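Local coordinates for minor fimbrium tip subunit Mfa3 (Porphyromonas gingivalis ATCC 33277, PDB 5NF4), which serves as a tip subunit of the minor fimbriae, the surface filaments with which the bacterium adheres to host cells and other oral bacteria and builds biofilms, at residues A[215-220]-A[271-276]; A[276-281]-A[290-295]; A[229-234]-A[254-259]. All blocks are in the same frame, centred on the assembly; numbering follows the deposited sequence.

Interaction 1 of 3, residues A[215-220]-A[271-276]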
ATOM      1  N   LEU A 215     -13.750   9.842   0.172  1.00 35.53           N
ATOM      2  CA  LEU A 215     -12.553   9.746  -0.661  1.00 33.27           C
ATOM      3  C   LEU A 215     -12.941   9.603  -2.125  1.00 32.56           C
ATOM      4  O   LEU A 215     -13.704   8.709  -2.487  1.00 31.85           O
ATOM      5  CB  LEU A 215     -11.707   8.554  -0.222  1.00 32.22           C
ATOM      6  CG  LEU A 215     -10.568   8.135  -1.159  1.00 36.38           C
ATOM      7  CD1 LEU A 215      -9.492   9.203  -1.330  1.00 40.01           C
ATOM      8  CD2 LEU A 215     -10.000   6.855  -0.639  1.00 36.65           C
ATOM      9  N   CYS A 216     -12.414  10.504  -2.957  1.00 34.03           N
ATOM     10  CA  CYS A 216     -12.764  10.577  -4.361  1.00 32.58           C
ATOM     11  C   CYS A 216     -11.545  10.331  -5.270  1.00 31.96           C
ATOM     12  O   CYS A 216     -10.406  10.685  -4.909  1.00 32.49           O
ATOM     13  CB  CYS A 216     -13.368  11.935  -4.677  1.00 34.66           C
ATOM     14  SG  CYS A 216     -14.891  12.232  -3.706  1.00 38.28           S
ATOM     15  N   ASN A 217     -11.828   9.770  -6.453  1.00 30.27           N
ATOM     16  CA  ASN A 217     -10.846   9.460  -7.512  1.00 31.36           C
ATOM     17  C   ASN A 217      -9.836   8.392  -7.109  1.00 32.94           C
ATOM     18  O   ASN A 217      -8.758   8.322  -7.679  1.00 32.07           O
ATOM     19  CB  ASN A 217     -10.064  10.696  -7.971  1.00 33.31           C
ATOM     20  CG  ASN A 217     -10.908  11.701  -8.740  1.00 33.54           C
ATOM     21  OD1 ASN A 217     -12.055  11.446  -9.135  1.00 34.23           O
ATOM     22  ND2 ASN A 217     -10.337  12.880  -8.924  1.00 33.00           N
ATOM     23  N   ALA A 218     -10.192   7.543  -6.162  1.00 30.13           N
ATOM     24  CA  ALA A 218      -9.276   6.458  -5.809  1.00 29.49           C
ATOM     25  C   ALA A 218      -9.042   5.546  -7.020  1.00 29.13           C
ATOM     26  O   ALA A 218      -9.916   5.290  -7.834  1.00 28.50           O
ATOM     27  CB  ALA A 218      -9.824   5.654  -4.634  1.00 30.10           C
ATOM     28  N   ASN A 219      -7.829   5.027  -7.104  1.00 27.28           N
ATOM     29  CA  ASN A 219      -7.492   4.056  -8.136  1.00 28.70           C
ATOM     30  C   ASN A 219      -8.292   2.773  -7.951  1.00 28.29           C
ATOM     31  O   ASN A 219      -8.426   2.283  -6.843  1.00 29.20           O
ATOM     32  CB  ASN A 219      -5.993   3.786  -8.048  1.00 29.69           C
ATOM     33  CG  ASN A 219      -5.434   3.014  -9.245  1.00 28.91           C
ATOM     34  OD1 ASN A 219      -6.150   2.518 -10.115  1.00 27.47           O
ATOM     35  ND2 ASN A 219      -4.124   2.877  -9.249  1.00 28.49           N
ATOM     36  N   VAL A 220      -8.806   2.219  -9.049  1.00 26.60           N
ATOM     37  CA  VAL A 220      -9.504   0.952  -9.003  1.00 26.00           C
ATOM     38  C   VAL A 220      -8.536  -0.195  -8.698  1.00 27.90           C
ATOM     39  O   VAL A 220      -8.903  -1.177  -8.077  1.00 29.99           O
ATOM     40  CB  VAL A 220     -10.172   0.673 -10.362  1.00 35.60           C
ATOM     41  CG1 VAL A 220     -10.434  -0.794 -10.627  1.00 46.32           C
ATOM     42  CG2 VAL A 220     -11.452   1.425 -10.416  1.00 38.18           C
ATOM     43  N   GLU A 271     -12.891  16.303 -13.453  1.00 42.19           N
ATOM     44  CA  GLU A 271     -13.004  15.727 -12.115  1.00 41.43           C
ATOM     45  C   GLU A 271     -11.671  15.687 -11.364  1.00 36.12           C
ATOM     46  O   GLU A 271     -11.582  15.109 -10.272  1.00 34.42           O
ATOM     47  CB  GLU A 271     -13.541  14.300 -12.207  1.00 44.61           C
ATOM     48  CG  GLU A 271     -14.996  14.168 -12.742  1.00 51.75           C
ATOM     49  CD  GLU A 271     -15.375  12.698 -12.897  1.00 62.68           C
ATOM     50  OE1 GLU A 271     -14.924  12.061 -13.875  1.00 67.64           O
ATOM     51  OE2 GLU A 271     -16.078  12.164 -12.019  1.00 77.62           O
ATOM     52  N   ASN A 272     -10.660  16.299 -11.977  1.00 35.29           N
ATOM     53  CA  ASN A 272      -9.287  16.333 -11.482  1.00 34.72           C
ATOM     54  C   ASN A 272      -8.640  14.952 -11.385  1.00 34.72           C
ATOM     55  O   ASN A 272      -7.695  14.766 -10.611  1.00 33.74           O
ATOM     56  CB  ASN A 272      -9.217  17.042 -10.117  1.00 35.12           C
ATOM     57  CG  ASN A 272      -9.164  18.563 -10.248  1.00 37.48           C
ATOM     58  OD1 ASN A 272      -8.318  19.108 -10.965  1.00 40.33           O
ATOM     59  ND2 ASN A 272     -10.092  19.253  -9.593  1.00 38.95           N
ATOM     60  N   LYS A 273      -9.131  13.983 -12.155  1.00 32.45           N
ATOM     61  CA  LYS A 273      -8.489  12.676 -12.141  1.00 31.93           C
ATOM     62  C   LYS A 273      -7.106  12.848 -12.754  1.00 31.31           C
ATOM     63  O   LYS A 273      -6.952  13.600 -13.719  1.00 34.10           O
ATOM     64  CB  LYS A 273      -9.293  11.633 -12.923  1.00 35.43           C
ATOM     65  CG  LYS A 273     -10.561  11.132 -12.218  1.00 36.04           C
ATOM     66  CD  LYS A 273     -11.505  10.487 -13.216  1.00 38.83           C
ATOM     67  CE  LYS A 273     -12.703   9.822 -12.573  1.00 50.80           C
ATOM     68  NZ  LYS A 273     -13.600   9.276 -13.656  1.00 61.57           N
ATOM     69  N   PRO A 274      -6.110  12.131 -12.235  1.00 31.28           N
ATOM     70  CA  PRO A 274      -6.166  11.065 -11.235  1.00 30.68           C
ATOM     71  C   PRO A 274      -5.873  11.509  -9.802  1.00 29.73           C
ATOM     72  O   PRO A 274      -5.588  10.669  -8.954  1.00 30.40           O
ATOM     73  CB  PRO A 274      -5.064  10.090 -11.712  1.00 32.05           C
ATOM     74  CG  PRO A 274      -3.995  11.057 -12.275  1.00 32.91           C
ATOM     75  CD  PRO A 274      -4.782  12.208 -12.895  1.00 33.91           C
ATOM     76  N   ILE A 275      -5.930  12.806  -9.531  1.00 32.67           N
ATOM     77  CA  ILE A 275      -5.636  13.278  -8.189  1.00 31.86           C
ATOM     78  C   ILE A 275      -6.670  12.734  -7.198  1.00 31.78           C
ATOM     79  O   ILE A 275      -7.871  12.889  -7.387  1.00 30.77           O
ATOM     80  CB  ILE A 275      -5.589  14.836  -8.113  1.00 31.41           C
ATOM     81  CG1 ILE A 275      -4.434  15.348  -8.973  1.00 33.13           C
ATOM     82  CG2 ILE A 275      -5.456  15.326  -6.648  1.00 29.78           C
ATOM     83  CD1 ILE A 275      -4.378  16.874  -9.157  1.00 34.77           C
ATOM     84  N   ASN A 276      -6.184  12.102  -6.134  1.00 28.73           N
ATOM     85  CA  ASN A 276      -7.033  11.682  -5.027  1.00 29.23           C
ATOM     86  C   ASN A 276      -7.370  12.862  -4.131  1.00 29.74           C
ATOM     87  O   ASN A 276      -6.509  13.680  -3.833  1.00 31.72           O
ATOM     88  CB  ASN A 276      -6.337  10.613  -4.180  1.00 32.11           C
ATOM     89  CG  ASN A 276      -6.152   9.300  -4.900  1.00 32.86           C
ATOM     90  OD1 ASN A 276      -5.919   9.219  -6.132  1.00 35.03           O
ATOM     91  ND2 ASN A 276      -6.266   8.258  -4.142  1.00 29.21           N
TER
HETATM   92  O   HOH W   1      -6.276   7.842  -8.744  1.00 29.43           O
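The side-chain nitrogen of Asn217 is gripped by two backbone carbonyls of the facing loop. ND2 donates to Glu271 O at 2.9 Å, nearly straight at 173°, and to Ile275 O, also at 2.9 Å but more bent at 157°. Both acceptors lie in or close to the amide plane, so the two N-H groups are spent on one loop and the amide is held against rotation. Asn217 has its CG anti to its own carbonyl carbon (chi1 -69°), which sends the amide across the gap into the bend of 271-275. A cis peptide before Pro274 shapes that bend, and Ile275 N closes it by bonding to Asn272 O. Over one face of the amide the Lys273 chain crosses at about a right angle, its CG 3.4 Å from Asn217 OD1. Lys273 then runs on extended until NZ forms a salt bridge with Glu271 OE1, met from above the carboxylate plane. Next to the amide, water 1 sits between the backbones, 2.7 Å from Asn217 O and 2.9 Å from Pro274 O. A CA-H...O contact from Asn276 CA to Cys216 O continues the junction toward the sheet, where Phe277 packs on Asn217. The motif is a type VIa beta turn, held by a buried asparagine just past strand 210-216, in the connection into the neighbouring antiparallel strand 277-282 of this fimbrillin-family domain.

Interaction 2 of 3, residues A[276-281]-A[290-295]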
ATOM      1  N   ASN A 276      -6.184  12.102  -6.134  1.00 28.73           N
ATOM      2  CA  ASN A 276      -7.033  11.682  -5.027  1.00 29.23           C
ATOM      3  C   ASN A 276      -7.370  12.862  -4.131  1.00 29.74           C
ATOM      4  O   ASN A 276      -6.509  13.680  -3.833  1.00 31.72           O
ATOM      5  CB  ASN A 276      -6.337  10.613  -4.180  1.00 32.11           C
ATOM      6  CG  ASN A 276      -6.152   9.300  -4.900  1.00 32.86           C
ATOM      7  OD1 ASN A 276      -5.919   9.219  -6.132  1.00 35.03           O
ATOM      8  ND2 ASN A 276      -6.266   8.258  -4.142  1.00 29.21           N
ATOM      9  N   PHE A 277      -8.622  12.977  -3.702  1.00 32.21           N
ATOM     10  CA  PHE A 277      -8.953  14.009  -2.740  1.00 35.60           C
ATOM     11  C   PHE A 277     -10.056  13.518  -1.843  1.00 36.38           C
ATOM     12  O   PHE A 277     -10.762  12.568  -2.198  1.00 35.50           O
ATOM     13  CB  PHE A 277      -9.387  15.313  -3.442  1.00 34.53           C
ATOM     14  CG  PHE A 277     -10.681  15.208  -4.226  1.00 34.86           C
ATOM     15  CD1 PHE A 277     -10.685  14.704  -5.527  1.00 36.51           C
ATOM     16  CD2 PHE A 277     -11.890  15.676  -3.694  1.00 33.31           C
ATOM     17  CE1 PHE A 277     -11.874  14.635  -6.274  1.00 33.25           C
ATOM     18  CE2 PHE A 277     -13.045  15.608  -4.425  1.00 34.31           C
ATOM     19  CZ  PHE A 277     -13.049  15.107  -5.719  1.00 33.16           C
ATOM     20  N   PHE A 278     -10.203  14.150  -0.681  1.00 34.80           N
ATOM     21  CA  PHE A 278     -11.357  13.849   0.139  1.00 34.19           C
ATOM     22  C   PHE A 278     -12.229  15.086   0.214  1.00 35.12           C
ATOM     23  O   PHE A 278     -11.760  16.226   0.149  1.00 35.11           O
ATOM     24  CB  PHE A 278     -10.993  13.294   1.535  1.00 36.30           C
ATOM     25  CG  PHE A 278     -10.192  14.205   2.428  1.00 36.33           C
ATOM     26  CD1 PHE A 278     -10.820  15.015   3.354  1.00 39.16           C
ATOM     27  CD2 PHE A 278      -8.804  14.168   2.421  1.00 36.45           C
ATOM     28  CE1 PHE A 278     -10.079  15.819   4.230  1.00 41.50           C
ATOM     29  CE2 PHE A 278      -8.065  14.978   3.294  1.00 36.85           C
ATOM     30  CZ  PHE A 278      -8.698  15.792   4.193  1.00 38.92           C
ATOM     31  N   ARG A 279     -13.518  14.805   0.226  1.00 35.78           N
ATOM     32  CA  ARG A 279     -14.560  15.821   0.251  1.00 41.33           C
ATOM     33  C   ARG A 279     -15.261  15.852   1.596  1.00 42.84           C
ATOM     34  O   ARG A 279     -15.831  14.850   2.027  1.00 39.91           O
ATOM     35  CB  ARG A 279     -15.541  15.531  -0.869  1.00 38.51           C
ATOM     36  CG  ARG A 279     -16.802  16.341  -0.799  1.00 44.51           C
ATOM     37  CD  ARG A 279     -17.620  16.134  -2.052  1.00 58.83           C
ATOM     38  NE  ARG A 279     -16.993  16.763  -3.209  1.00 59.04           N
ATOM     39  CZ  ARG A 279     -16.977  16.256  -4.441  1.00 59.91           C
ATOM     40  NH1 ARG A 279     -17.533  15.076  -4.701  1.00 61.70           N
ATOM     41  NH2 ARG A 279     -16.387  16.940  -5.419  1.00 54.34           N
ATOM     42  N   LEU A 280     -15.226  17.010   2.258  1.00 36.41           N
ATOM     43  CA  LEU A 280     -15.916  17.193   3.522  1.00 35.95           C
ATOM     44  C   LEU A 280     -17.165  17.945   3.257  1.00 39.98           C
ATOM     45  O   LEU A 280     -17.108  19.035   2.704  1.00 46.78           O
ATOM     46  CB  LEU A 280     -15.079  17.990   4.513  1.00 42.18           C
ATOM     47  CG  LEU A 280     -13.667  17.519   4.815  1.00 56.56           C
ATOM     48  CD1 LEU A 280     -13.003  18.631   5.580  1.00 67.98           C
ATOM     49  CD2 LEU A 280     -13.713  16.258   5.631  1.00 73.92           C
ATOM     50  N   THR A 281     -18.283  17.373   3.685  1.00 38.35           N
ATOM     51  CA  THR A 281     -19.566  18.030   3.605  1.00 41.57           C
ATOM     52  C   THR A 281     -20.083  18.337   4.988  1.00 42.50           C
ATOM     53  O   THR A 281     -20.148  17.442   5.847  1.00 45.41           O
ATOM     54  CB  THR A 281     -20.585  17.168   2.866  1.00 50.92           C
ATOM     55  OG1 THR A 281     -20.086  16.920   1.558  1.00 44.83           O
ATOM     56  CG2 THR A 281     -21.928  17.883   2.751  1.00 55.23           C
ATOM     57  N   VAL A 290     -10.278  18.508  -0.473  1.00 34.73           N
ATOM     58  CA  VAL A 290      -8.930  18.551   0.051  1.00 34.52           C
ATOM     59  C   VAL A 290      -8.097  17.579  -0.765  1.00 34.50           C
ATOM     60  O   VAL A 290      -8.183  16.379  -0.576  1.00 34.74           O
ATOM     61  CB  VAL A 290      -8.878  18.175   1.512  1.00 34.33           C
ATOM     62  CG1 VAL A 290      -7.436  18.279   2.079  1.00 39.50           C
ATOM     63  CG2 VAL A 290      -9.854  19.067   2.315  1.00 35.84           C
ATOM     64  N   PRO A 291      -7.317  18.096  -1.707  1.00 32.85           N
ATOM     65  CA  PRO A 291      -6.436  17.210  -2.489  1.00 32.93           C
ATOM     66  C   PRO A 291      -5.415  16.548  -1.581  1.00 34.24           C
ATOM     67  O   PRO A 291      -4.919  17.178  -0.648  1.00 35.56           O
ATOM     68  CB  PRO A 291      -5.774  18.165  -3.496  1.00 34.35           C
ATOM     69  CG  PRO A 291      -6.656  19.361  -3.536  1.00 37.98           C
ATOM     70  CD  PRO A 291      -7.179  19.500  -2.119  1.00 37.84           C
ATOM     71  N   ILE A 292      -5.107  15.292  -1.873  1.00 31.54           N
ATOM     72  CA  ILE A 292      -4.130  14.512  -1.123  1.00 32.26           C
ATOM     73  C   ILE A 292      -2.788  14.598  -1.849  1.00 33.98           C
ATOM     74  O   ILE A 292      -2.746  14.472  -3.071  1.00 32.64           O
ATOM     75  CB  ILE A 292      -4.628  13.067  -0.988  1.00 32.95           C
ATOM     76  CG1 ILE A 292      -5.913  13.041  -0.153  1.00 33.80           C
ATOM     77  CG2 ILE A 292      -3.564  12.179  -0.356  1.00 33.79           C
ATOM     78  CD1 ILE A 292      -6.682  11.747  -0.296  1.00 34.18           C
ATOM     79  N   ILE A 293      -1.723  14.900  -1.112  1.00 35.64           N
ATOM     80  CA  ILE A 293      -0.384  15.036  -1.688  1.00 33.82           C
ATOM     81  C   ILE A 293       0.615  14.223  -0.898  1.00 33.68           C
ATOM     82  O   ILE A 293       0.333  13.818   0.230  1.00 32.01           O
ATOM     83  CB  ILE A 293       0.084  16.489  -1.711  1.00 34.71           C
ATOM     84  CG1 ILE A 293       0.420  16.997  -0.288  1.00 32.95           C
ATOM     85  CG2 ILE A 293      -0.993  17.360  -2.299  1.00 34.56           C
ATOM     86  CD1 ILE A 293       0.797  18.469  -0.223  1.00 38.88           C
ATOM     87  N   THR A 294       1.779  14.003  -1.506  1.00 32.23           N
ATOM     88  CA  THR A 294       2.939  13.479  -0.810  1.00 33.86           C
ATOM     89  C   THR A 294       3.962  14.588  -0.716  1.00 36.96           C
ATOM     90  O   THR A 294       4.549  14.999  -1.722  1.00 36.78           O
ATOM     91  CB  THR A 294       3.547  12.254  -1.543  1.00 32.77           C
ATOM     92  OG1 THR A 294       2.582  11.192  -1.565  1.00 32.38           O
ATOM     93  CG2 THR A 294       4.788  11.803  -0.850  1.00 35.01           C
ATOM     94  N   HIS A 295       4.185  15.069   0.501  1.00 36.45           N
ATOM     95  CA  HIS A 295       5.143  16.137   0.738  1.00 38.30           C
ATOM     96  C   HIS A 295       5.819  15.990   2.075  1.00 40.72           C
ATOM     97  O   HIS A 295       5.150  15.954   3.103  1.00 41.90           O
ATOM     98  CB  HIS A 295       4.431  17.494   0.670  1.00 39.37           C
ATOM     99  CG  HIS A 295       5.365  18.651   0.761  1.00 47.89           C
ATOM    100  ND1 HIS A 295       6.145  19.060  -0.299  1.00 53.77           N
ATOM    101  CD2 HIS A 295       5.663  19.475   1.791  1.00 57.10           C
ATOM    102  CE1 HIS A 295       6.885  20.088   0.079  1.00 57.28           C
ATOM    103  NE2 HIS A 295       6.607  20.361   1.340  1.00 61.20           N
TER
HETATM  104  O   HOH W   2      -3.614  12.592  -5.023  1.00 30.61           O
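Phe278 and Val290 lie side by side and point the same way, with the isopropyl group of Val290 set over one face of the ring. Val290 CB stands 3.7 Å from the ring centroid and 15° off the ring normal, a CH-pi contact, while CG1 reaches the far rim at Phe278 CZ, 3.5 Å away. With Phe278 CG between its backbone N and carbonyl carbon (chi1 62°), the ring is folded over toward the partner strand. Ile292 meets the same ring differently: its side chain crosses at about a right angle and brings CG1 to the edge, 4.0 Å from Phe278 CD2. Tyr328 of strand 324-332 meets the ring edge-to-face. On the opposite face of the hairpin Phe277 keeps its CB close to Val290 O and Pro291 CA while the ring leads away to meet Trp264 edge-to-face. The backbone fixes the register: Phe278 N to Val290 O at 3.0 Å, Val290 N to Phe278 O at 2.8 Å, then Ile292 N to Asn276 O. Water 2 links Asn276 N with Ile292 O. This is an antiparallel beta hairpin, in whose hydrogen-bonded pair Phe278 and Val290 the ring lies flat against a branched aliphatic side chain.

Interaction 3 of 3, residues A[229-234]-A[254-259]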
ATOM      1  N   SER A 229       3.009   4.305 -14.067  1.00 34.93           N
ATOM      2  CA  SER A 229       2.038   5.023 -14.909  1.00 34.64           C
ATOM      3  C   SER A 229       0.861   5.435 -14.066  1.00 32.38           C
ATOM      4  O   SER A 229       0.546   4.765 -13.093  1.00 30.77           O
ATOM      5  CB  SER A 229       1.510   4.124 -16.045  1.00 38.60           C
ATOM      6  OG  SER A 229       2.480   3.928 -17.068  1.00 45.82           O
ATOM      7  N   GLU A 230       0.167   6.476 -14.522  1.00 30.74           N
ATOM      8  CA  GLU A 230      -1.084   6.880 -13.895  1.00 29.82           C
ATOM      9  C   GLU A 230      -2.153   5.795 -13.982  1.00 30.86           C
ATOM     10  O   GLU A 230      -2.124   4.947 -14.885  1.00 29.82           O
ATOM     11  CB  GLU A 230      -1.608   8.149 -14.555  1.00 30.54           C
ATOM     12  CG  GLU A 230      -0.737   9.379 -14.382  1.00 33.24           C
ATOM     13  CD  GLU A 230      -1.416  10.637 -14.851  1.00 36.65           C
ATOM     14  OE1 GLU A 230      -2.428  10.526 -15.582  1.00 37.33           O
ATOM     15  OE2 GLU A 230      -0.971  11.736 -14.465  1.00 35.62           O
ATOM     16  N   PRO A 231      -3.138   5.849 -13.068  1.00 30.88           N
ATOM     17  CA  PRO A 231      -4.239   4.903 -13.117  1.00 28.98           C
ATOM     18  C   PRO A 231      -4.965   4.994 -14.460  1.00 28.43           C
ATOM     19  O   PRO A 231      -5.006   6.059 -15.095  1.00 31.15           O
ATOM     20  CB  PRO A 231      -5.146   5.347 -11.955  1.00 28.20           C
ATOM     21  CG  PRO A 231      -4.220   6.103 -11.025  1.00 28.76           C
ATOM     22  CD  PRO A 231      -3.217   6.752 -11.912  1.00 32.25           C
ATOM     23  N   ILE A 232      -5.566   3.886 -14.867  1.00 28.43           N
ATOM     24  CA  ILE A 232      -6.424   3.855 -16.042  1.00 30.85           C
ATOM     25  C   ILE A 232      -7.903   3.921 -15.668  1.00 32.08           C
ATOM     26  O   ILE A 232      -8.712   4.451 -16.433  1.00 32.52           O
ATOM     27  CB  ILE A 232      -6.166   2.598 -16.905  1.00 39.00           C
ATOM     28  CG1 ILE A 232      -6.340   1.316 -16.068  1.00 55.28           C
ATOM     29  CG2 ILE A 232      -4.726   2.681 -17.497  1.00 37.44           C
ATOM     30  CD1 ILE A 232      -6.456   0.009 -16.884  1.00 55.48           C
ATOM     31  N   GLN A 233      -8.242   3.405 -14.494  1.00 30.14           N
ATOM     32  CA  GLN A 233      -9.625   3.347 -14.019  1.00 30.70           C
ATOM     33  C   GLN A 233      -9.789   3.751 -12.559  1.00 30.76           C
ATOM     34  O   GLN A 233      -8.897   3.570 -11.755  1.00 29.00           O
ATOM     35  CB  GLN A 233     -10.202   1.951 -14.250  1.00 28.59           C
ATOM     36  CG  GLN A 233     -10.294   1.622 -15.765  1.00 26.47           C
ATOM     37  CD  GLN A 233     -10.748   0.195 -16.072  1.00 28.98           C
ATOM     38  OE1 GLN A 233     -10.407  -0.769 -15.369  1.00 28.04           O
ATOM     39  NE2 GLN A 233     -11.559   0.064 -17.126  1.00 29.79           N
ATOM     40  N   PHE A 234     -10.958   4.327 -12.237  1.00 29.98           N
ATOM     41  CA  PHE A 234     -11.177   4.975 -10.918  1.00 30.96           C
ATOM     42  C   PHE A 234     -12.414   4.477 -10.237  1.00 32.15           C
ATOM     43  O   PHE A 234     -13.431   4.222 -10.898  1.00 34.61           O
ATOM     44  CB  PHE A 234     -11.266   6.505 -11.100  1.00 34.26           C
ATOM     45  CG  PHE A 234     -10.077   7.059 -11.816  1.00 31.22           C
ATOM     46  CD1 PHE A 234      -8.955   7.408 -11.119  1.00 28.48           C
ATOM     47  CD2 PHE A 234     -10.066   7.151 -13.201  1.00 35.37           C
ATOM     48  CE1 PHE A 234      -7.850   7.872 -11.766  1.00 29.10           C
ATOM     49  CE2 PHE A 234      -8.958   7.615 -13.866  1.00 36.50           C
ATOM     50  CZ  PHE A 234      -7.835   7.967 -13.143  1.00 32.41           C
ATOM     51  N   PRO A 254      -5.514   2.268  -3.241  1.00 28.86           N
ATOM     52  CA  PRO A 254      -4.267   1.813  -3.859  1.00 29.88           C
ATOM     53  C   PRO A 254      -3.330   2.957  -4.215  1.00 31.45           C
ATOM     54  O   PRO A 254      -3.744   4.099  -4.397  1.00 30.32           O
ATOM     55  CB  PRO A 254      -4.737   1.099  -5.110  1.00 31.15           C
ATOM     56  CG  PRO A 254      -6.188   0.811  -4.895  1.00 31.42           C
ATOM     57  CD  PRO A 254      -6.676   1.981  -4.100  1.00 29.78           C
ATOM     58  N   GLU A 255      -2.049   2.636  -4.300  1.00 28.62           N
ATOM     59  CA  GLU A 255      -1.077   3.542  -4.885  1.00 28.97           C
ATOM     60  C   GLU A 255      -1.614   4.151  -6.163  1.00 29.58           C
ATOM     61  O   GLU A 255      -2.241   3.462  -6.967  1.00 29.46           O
ATOM     62  CB  GLU A 255       0.227   2.770  -5.153  1.00 29.16           C
ATOM     63  CG  GLU A 255       1.325   3.572  -5.756  1.00 33.85           C
ATOM     64  CD  GLU A 255       2.577   2.759  -5.777  1.00 39.08           C
ATOM     65  OE1 GLU A 255       3.299   2.768  -4.752  1.00 36.78           O
ATOM     66  OE2 GLU A 255       2.785   2.071  -6.796  1.00 34.62           O
ATOM     67  N   ALA A 256      -1.370   5.440  -6.346  1.00 28.33           N
ATOM     68  CA  ALA A 256      -1.811   6.148  -7.525  1.00 26.82           C
ATOM     69  C   ALA A 256      -0.759   7.139  -7.951  1.00 31.96           C
ATOM     70  O   ALA A 256      -0.465   8.094  -7.226  1.00 31.98           O
ATOM     71  CB  ALA A 256      -3.160   6.869  -7.265  1.00 29.14           C
ATOM     72  N   ILE A 257      -0.158   6.890  -9.111  1.00 31.87           N
ATOM     73  CA  ILE A 257       0.813   7.818  -9.678  1.00 31.58           C
ATOM     74  C   ILE A 257       0.115   8.976 -10.359  1.00 32.68           C
ATOM     75  O   ILE A 257      -0.802   8.775 -11.142  1.00 32.75           O
ATOM     76  CB  ILE A 257       1.709   7.140 -10.717  1.00 31.84           C
ATOM     77  CG1 ILE A 257       2.343   5.879 -10.141  1.00 33.61           C
ATOM     78  CG2 ILE A 257       2.759   8.122 -11.232  1.00 33.51           C
ATOM     79  CD1 ILE A 257       3.091   6.076  -8.848  1.00 39.40           C
ATOM     80  N   VAL A 258       0.571  10.194 -10.074  1.00 31.66           N
ATOM     81  CA  VAL A 258       0.121  11.382 -10.801  1.00 30.95           C
ATOM     82  C   VAL A 258       1.310  12.082 -11.438  1.00 32.02           C
ATOM     83  O   VAL A 258       2.293  12.391 -10.755  1.00 32.33           O
ATOM     84  CB  VAL A 258      -0.601  12.369  -9.869  1.00 33.34           C
ATOM     85  CG1 VAL A 258      -1.226  13.522 -10.679  1.00 32.44           C
ATOM     86  CG2 VAL A 258      -1.686  11.638  -9.040  1.00 33.56           C
ATOM     87  N   GLU A 259       1.244  12.307 -12.745  1.00 30.95           N
ATOM     88  CA  GLU A 259       2.341  12.968 -13.461  1.00 34.30           C
ATOM     89  C   GLU A 259       2.602  14.333 -12.847  1.00 36.45           C
ATOM     90  O   GLU A 259       1.662  15.062 -12.459  1.00 32.41           O
ATOM     91  CB  GLU A 259       2.013  13.078 -14.969  1.00 33.68           C
ATOM     92  CG  GLU A 259       2.097  11.729 -15.641  1.00 36.42           C
ATOM     93  CD  GLU A 259       1.440  11.679 -17.009  1.00 48.69           C
ATOM     94  OE1 GLU A 259       1.110  12.743 -17.565  1.00 47.78           O
ATOM     95  OE2 GLU A 259       1.252  10.560 -17.521  1.00 51.11           O
TER
HETATM   96  O   HOH W   3      -0.951   4.545 -10.787  1.00 29.93           O
HETATM   97  O   HOH W   4       1.212   7.812 -16.866  1.00 41.63           O
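Glu230 reaches across to Glu259 and takes its backbone N-H: Glu259 N donates to Glu230 OE2 at 2.9 Å and 168°, and OE2 accepts through its anti lone pair. The Glu230 chain is extended beyond CG, which carries the carboxylate past Ile257 to the start of Glu259. On the way its CG passes 3.3 Å from Ile257 O, a buried carbonyl with no hydrogen-bonding partner in the model; the CA-H of Glu230 and the CD of Pro231, 3.2 Å away, also lie against it. Next to this, Pro231 CG rests on Ala256 CB at 4.0 Å, the apolar end of the contact. Glu259 brings a second negative group close: the two side chains cross at about a right angle, yet their carboxylates stack with planes 28° apart, and Glu230 OE2 lies 3.9 Å from Glu259 OE1. Lys262 probably offsets the like charges, since its NZ forms a salt bridge with Glu230 OE1 and a long, weak ion pair with Glu259 OE1. Two waters bridge the loops: water 3 from Ser229 O to Ile257 N, backbone to backbone, and water 4 from Glu230 N to the carboxylate atom Glu259 OE2. What results is a loop-loop junction near the surface of the beta domain, joining the connections that follow strands 221-222 and 248-254.

Interactions 1 and 2 are the buried pair, and they work on one piece of sheet. They share Asn276, and Cys216 N probably bonds to Phe277 O, so the loop entry set by interaction 1 leads straight into the hairpin of interaction 2. Leu215 also packs on Ile292 between them. Interaction 3 is only partly buried and joins two loops; it is nested within the chain span closed by interaction 1 and is connected to it by probable bonds from Asn219 ND2 to Glu255 O and Val220 N to Gln233 O. The chemistry follows: side-chain amide to backbone in 1, ring packing and strand pairing in 2, carboxylate to backbone, with like charges offset by a lysine, in 3; a bridging water occurs in each.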